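Local coordinates for probable secreted solute-binding lipoprotein (Streptomyces coelicolor, PDB 3I3V) that probably binds a solute outside the cell membrane as the lipoprotein component of a transport system, at residues 158-172 and 219-233. Residues are numbered along the deposited sequence; the frame is centred on the assembly and turned at random.
Sequences RAKGIAPVTVGGNDW and GVFADKAQGLTSDSM
Val165 and Phe221 form a single beta bridge, with close packing around it. Val165 N donates to Val220 O at 2.9 Å, and Ala222 N returns a bond to Val165 O. Val165 CG2, anti to its carbonyl carbon, lies 3.6 Å alongside Val220 CG1. CB and CG1 of Val165 meet CD1 of the Phe221 ring, which Val167 CG1 also touches. The selenium of Met233, a selenomethionine, packs 3.7 Å from Val167 CA. Gly168 has no room for a side chain beside Thr229 and Ser230.

Polar and more open groups lie at both ends. The extended Arg158 chain carries its guanidinium to Gly219 O, where NE bonds in plane on a lone pair. NH1 and NH2 reach Asp223 OD1 from one face of the carboxylate, a salt bridge with NH1 at 2.9 Å. With an alanine in place of Arg158, Asp223 would probably lose its charge partner and Gly219 O this donor. At the other end Asp171 is the N-cap of helix 172-182, its OD1 hydrogen-bonded to Thr173 OG1. Asp171 OD2 accepts from Ser230 N, the first of helix 230-238, at 2.7 Å. Thr229 and Ser232 form that helix's capping box. A water bridges Asn170 OD1 and Gly227 O on the exposed side.

In this solute-binding protein fold, strand 163-166 also pairs in parallel with strand 242-246. Helix 172-182 covers Phe221, and Phe377 of helix 363-377 meets its ring edge-to-face.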
# COMPACT_ATOMS: atom_id res chain seq x y z
N ARG C 158 -78.62 0.22 -7.69
CA ARG C 158 -79.96 -0.16 -7.22
C ARG C 158 -80.95 -0.28 -8.38
O ARG C 158 -81.87 -1.09 -8.33
CB ARG C 158 -80.47 0.85 -6.18
CG ARG C 158 -79.99 0.63 -4.76
CD ARG C 158 -80.38 1.80 -3.89
NE ARG C 158 -80.01 1.62 -2.49
CZ ARG C 158 -80.69 0.88 -1.62
NH1 ARG C 158 -81.78 0.24 -1.99
NH2 ARG C 158 -80.27 0.79 -0.37
N ALA C 159 -80.76 0.55 -9.41
CA ALA C 159 -81.64 0.55 -10.58
C ALA C 159 -81.64 -0.79 -11.32
O ALA C 159 -82.63 -1.15 -11.95
CB ALA C 159 -81.25 1.67 -11.53
N LYS C 160 -80.52 -1.51 -11.24
CA LYS C 160 -80.41 -2.80 -11.89
C LYS C 160 -80.71 -3.89 -10.87
O LYS C 160 -80.55 -5.08 -11.13
CB LYS C 160 -79.01 -3.01 -12.47
CG LYS C 160 -78.51 -1.88 -13.37
CD LYS C 160 -79.49 -1.54 -14.50
CE LYS C 160 -79.74 -2.72 -15.43
NZ LYS C 160 -80.69 -2.34 -16.52
N GLY C 161 -81.13 -3.46 -9.68
CA GLY C 161 -81.46 -4.39 -8.62
C GLY C 161 -80.26 -4.96 -7.89
O GLY C 161 -80.36 -6.04 -7.29
N ILE C 162 -79.14 -4.25 -7.94
CA ILE C 162 -77.92 -4.69 -7.27
C ILE C 162 -77.64 -3.81 -6.05
O ILE C 162 -77.60 -2.58 -6.15
CB ILE C 162 -76.72 -4.63 -8.23
CG1 ILE C 162 -77.03 -5.39 -9.52
CG2 ILE C 162 -75.48 -5.18 -7.54
CD1 ILE C 162 -75.97 -5.27 -10.60
N ALA C 163 -77.44 -4.43 -4.90
CA ALA C 163 -77.16 -3.69 -3.68
C ALA C 163 -75.82 -2.99 -3.84
O ALA C 163 -74.90 -3.53 -4.45
CB ALA C 163 -77.15 -4.63 -2.48
N PRO C 164 -75.70 -1.76 -3.31
CA PRO C 164 -74.46 -0.98 -3.39
C PRO C 164 -73.40 -1.41 -2.37
O PRO C 164 -72.66 -2.36 -2.63
CB PRO C 164 -74.94 0.46 -3.19
CG PRO C 164 -76.11 0.28 -2.28
CD PRO C 164 -76.82 -0.91 -2.87
N VAL C 165 -73.32 -0.73 -1.23
CA VAL C 165 -72.33 -1.11 -0.21
C VAL C 165 -72.96 -2.04 0.83
O VAL C 165 -73.98 -1.72 1.44
CB VAL C 165 -71.73 0.12 0.55
CG1 VAL C 165 -70.65 -0.36 1.51
CG2 VAL C 165 -71.12 1.11 -0.42
N THR C 166 -72.35 -3.20 1.02
CA THR C 166 -72.87 -4.13 2.01
C THR C 166 -71.98 -4.05 3.26
O THR C 166 -70.75 -3.96 3.16
CB THR C 166 -72.89 -5.57 1.47
OG1 THR C 166 -73.43 -6.45 2.47
CG2 THR C 166 -71.49 -6.02 1.09
N VAL C 167 -72.60 -4.06 4.43
CA VAL C 167 -71.85 -3.99 5.67
C VAL C 167 -72.74 -4.43 6.83
O VAL C 167 -73.95 -4.24 6.81
CB VAL C 167 -71.34 -2.54 5.92
CG1 VAL C 167 -72.52 -1.59 6.07
CG2 VAL C 167 -70.45 -2.50 7.16
N GLY C 168 -72.12 -5.05 7.84
CA GLY C 168 -72.88 -5.51 9.00
C GLY C 168 -73.11 -4.38 9.98
O GLY C 168 -72.30 -4.14 10.87
N GLY C 169 -74.21 -3.67 9.80
CA GLY C 169 -74.51 -2.57 10.68
C GLY C 169 -74.78 -2.94 12.13
O GLY C 169 -74.82 -2.06 12.99
N ASN C 170 -74.97 -4.22 12.41
CA ASN C 170 -75.22 -4.64 13.78
C ASN C 170 -74.05 -5.38 14.42
O ASN C 170 -74.24 -6.14 15.37
CB ASN C 170 -76.47 -5.53 13.88
CG ASN C 170 -77.07 -5.53 15.29
OD1 ASN C 170 -77.78 -6.47 15.68
ND2 ASN C 170 -76.80 -4.48 16.06
N ASP C 171 -72.85 -5.17 13.89
CA ASP C 171 -71.66 -5.77 14.50
C ASP C 171 -70.39 -4.98 14.19
O ASP C 171 -70.46 -3.86 13.69
CB ASP C 171 -71.53 -7.27 14.15
CG ASP C 171 -71.08 -7.54 12.72
OD1 ASP C 171 -70.68 -6.60 11.99
OD2 ASP C 171 -71.13 -8.73 12.33
N TRP C 172 -69.23 -5.55 14.52
CA TRP C 172 -67.95 -4.87 14.33
C TRP C 172 -67.66 -4.27 12.95
O TRP C 172 -66.95 -3.27 12.85
CB TRP C 172 -66.80 -5.80 14.73
CG TRP C 172 -66.73 -7.08 13.95
CD1 TRP C 172 -67.49 -8.21 14.15
CD2 TRP C 172 -65.85 -7.38 12.86
NE1 TRP C 172 -67.12 -9.19 13.25
CE2 TRP C 172 -66.12 -8.70 12.45
CE3 TRP C 172 -64.86 -6.65 12.19
CZ2 TRP C 172 -65.43 -9.31 11.40
CZ3 TRP C 172 -64.17 -7.26 11.15
CH2 TRP C 172 -64.46 -8.58 10.76
N GLY C 219 -79.15 6.06 0.26
CA GLY C 219 -79.21 4.66 -0.09
C GLY C 219 -77.90 4.04 -0.53
O GLY C 219 -77.88 3.16 -1.38
N VAL C 220 -76.79 4.48 0.06
CA VAL C 220 -75.49 3.95 -0.31
C VAL C 220 -75.27 2.56 0.29
O VAL C 220 -74.49 1.77 -0.24
CB VAL C 220 -74.35 4.89 0.15
CG1 VAL C 220 -73.00 4.19 0.05
CG2 VAL C 220 -74.34 6.14 -0.72
N PHE C 221 -75.97 2.25 1.37
CA PHE C 221 -75.83 0.94 2.01
C PHE C 221 -76.99 0.05 1.62
O PHE C 221 -78.05 0.54 1.23
CB PHE C 221 -75.78 1.09 3.53
CG PHE C 221 -74.65 1.96 3.99
CD1 PHE C 221 -73.34 1.57 3.78
CD2 PHE C 221 -74.90 3.21 4.53
CE1 PHE C 221 -72.29 2.41 4.10
CE2 PHE C 221 -73.85 4.06 4.85
CZ PHE C 221 -72.54 3.65 4.63
N ALA C 222 -76.79 -1.26 1.71
CA ALA C 222 -77.82 -2.24 1.38
C ALA C 222 -79.06 -1.99 2.24
O ALA C 222 -78.95 -1.49 3.36
CB ALA C 222 -77.30 -3.66 1.62
N ASP C 223 -80.23 -2.34 1.72
CA ASP C 223 -81.45 -2.15 2.48
C ASP C 223 -81.31 -2.94 3.78
O ASP C 223 -80.76 -4.04 3.78
CB ASP C 223 -82.68 -2.65 1.70
CG ASP C 223 -83.01 -1.79 0.48
OD1 ASP C 223 -82.93 -0.55 0.57
OD2 ASP C 223 -83.37 -2.36 -0.57
N LYS C 224 -81.78 -2.37 4.88
CA LYS C 224 -81.73 -3.05 6.17
C LYS C 224 -80.33 -3.29 6.76
O LYS C 224 -80.16 -4.12 7.64
CB LYS C 224 -82.50 -4.38 6.06
CG LYS C 224 -83.90 -4.21 5.48
CD LYS C 224 -84.77 -5.47 5.59
CE LYS C 224 -84.20 -6.67 4.85
NZ LYS C 224 -83.13 -7.38 5.63
N ALA C 225 -79.33 -2.56 6.27
CA ALA C 225 -77.95 -2.71 6.73
C ALA C 225 -77.82 -2.72 8.26
O ALA C 225 -76.90 -3.34 8.79
CB ALA C 225 -77.09 -1.59 6.15
N GLN C 226 -78.73 -2.04 8.94
CA GLN C 226 -78.72 -1.94 10.40
C GLN C 226 -78.82 -3.28 11.11
O GLN C 226 -78.40 -3.41 12.26
CB GLN C 226 -79.87 -1.04 10.86
CG GLN C 226 -80.33 -0.07 9.80
CD GLN C 226 -81.69 -0.40 9.24
OE1 GLN C 226 -82.09 0.12 8.20
NE2 GLN C 226 -82.43 -1.25 9.94
N GLY C 227 -79.39 -4.28 10.43
CA GLY C 227 -79.52 -5.59 11.04
C GLY C 227 -78.59 -6.64 10.45
O GLY C 227 -78.63 -7.79 10.87
N LEU C 228 -77.75 -6.25 9.50
CA LEU C 228 -76.81 -7.19 8.87
C LEU C 228 -75.59 -7.49 9.74
O LEU C 228 -75.31 -6.77 10.70
CB LEU C 228 -76.36 -6.66 7.51
CG LEU C 228 -77.48 -6.33 6.52
CD1 LEU C 228 -76.89 -5.81 5.21
CD2 LEU C 228 -78.33 -7.57 6.27
N THR C 229 -74.87 -8.55 9.39
CA THR C 229 -73.67 -8.96 10.12
C THR C 229 -72.53 -9.23 9.15
O THR C 229 -72.72 -9.22 7.93
CB THR C 229 -73.90 -10.25 10.91
OG1 THR C 229 -74.21 -11.31 9.99
CG2 THR C 229 -75.04 -10.08 11.90
N SER C 230 -71.35 -9.49 9.70
CA SER C 230 -70.19 -9.78 8.89
C SER C 230 -70.51 -10.95 7.94
O SER C 230 -69.99 -11.02 6.82
CB SER C 230 -69.01 -10.14 9.79
OG SER C 230 -67.79 -10.07 9.07
N ASP C 231 -71.36 -11.87 8.38
CA ASP C 231 -71.73 -13.01 7.54
C ASP C 231 -72.62 -12.57 6.40
O ASP C 231 -72.45 -13.03 5.27
CB ASP C 231 -72.45 -14.08 8.36
CG ASP C 231 -71.55 -14.72 9.39
OD1 ASP C 231 -70.39 -15.03 9.06
OD2 ASP C 231 -72.01 -14.92 10.53
N SER C 232 -73.58 -11.70 6.70
CA SER C 232 -74.50 -11.19 5.70
C SER C 232 -73.68 -10.46 4.64
O SER C 232 -73.87 -10.64 3.44
CB SER C 232 -75.48 -10.20 6.33
OG SER C 232 -76.01 -10.70 7.55
N MSE C 233 -72.77 -9.62 5.13
CA MSE C 233 -71.88 -8.84 4.28
C MSE C 233 -71.04 -9.73 3.38
O MSE C 233 -71.05 -9.58 2.15
CB MSE C 233 -70.96 -8.00 5.17
CG MSE C 233 -69.97 -7.14 4.45
SE MSE C 233 -68.87 -6.19 5.74
CE MSE C 233 -67.42 -7.50 5.91
O HOH W 1 -78.85 -8.40 13.76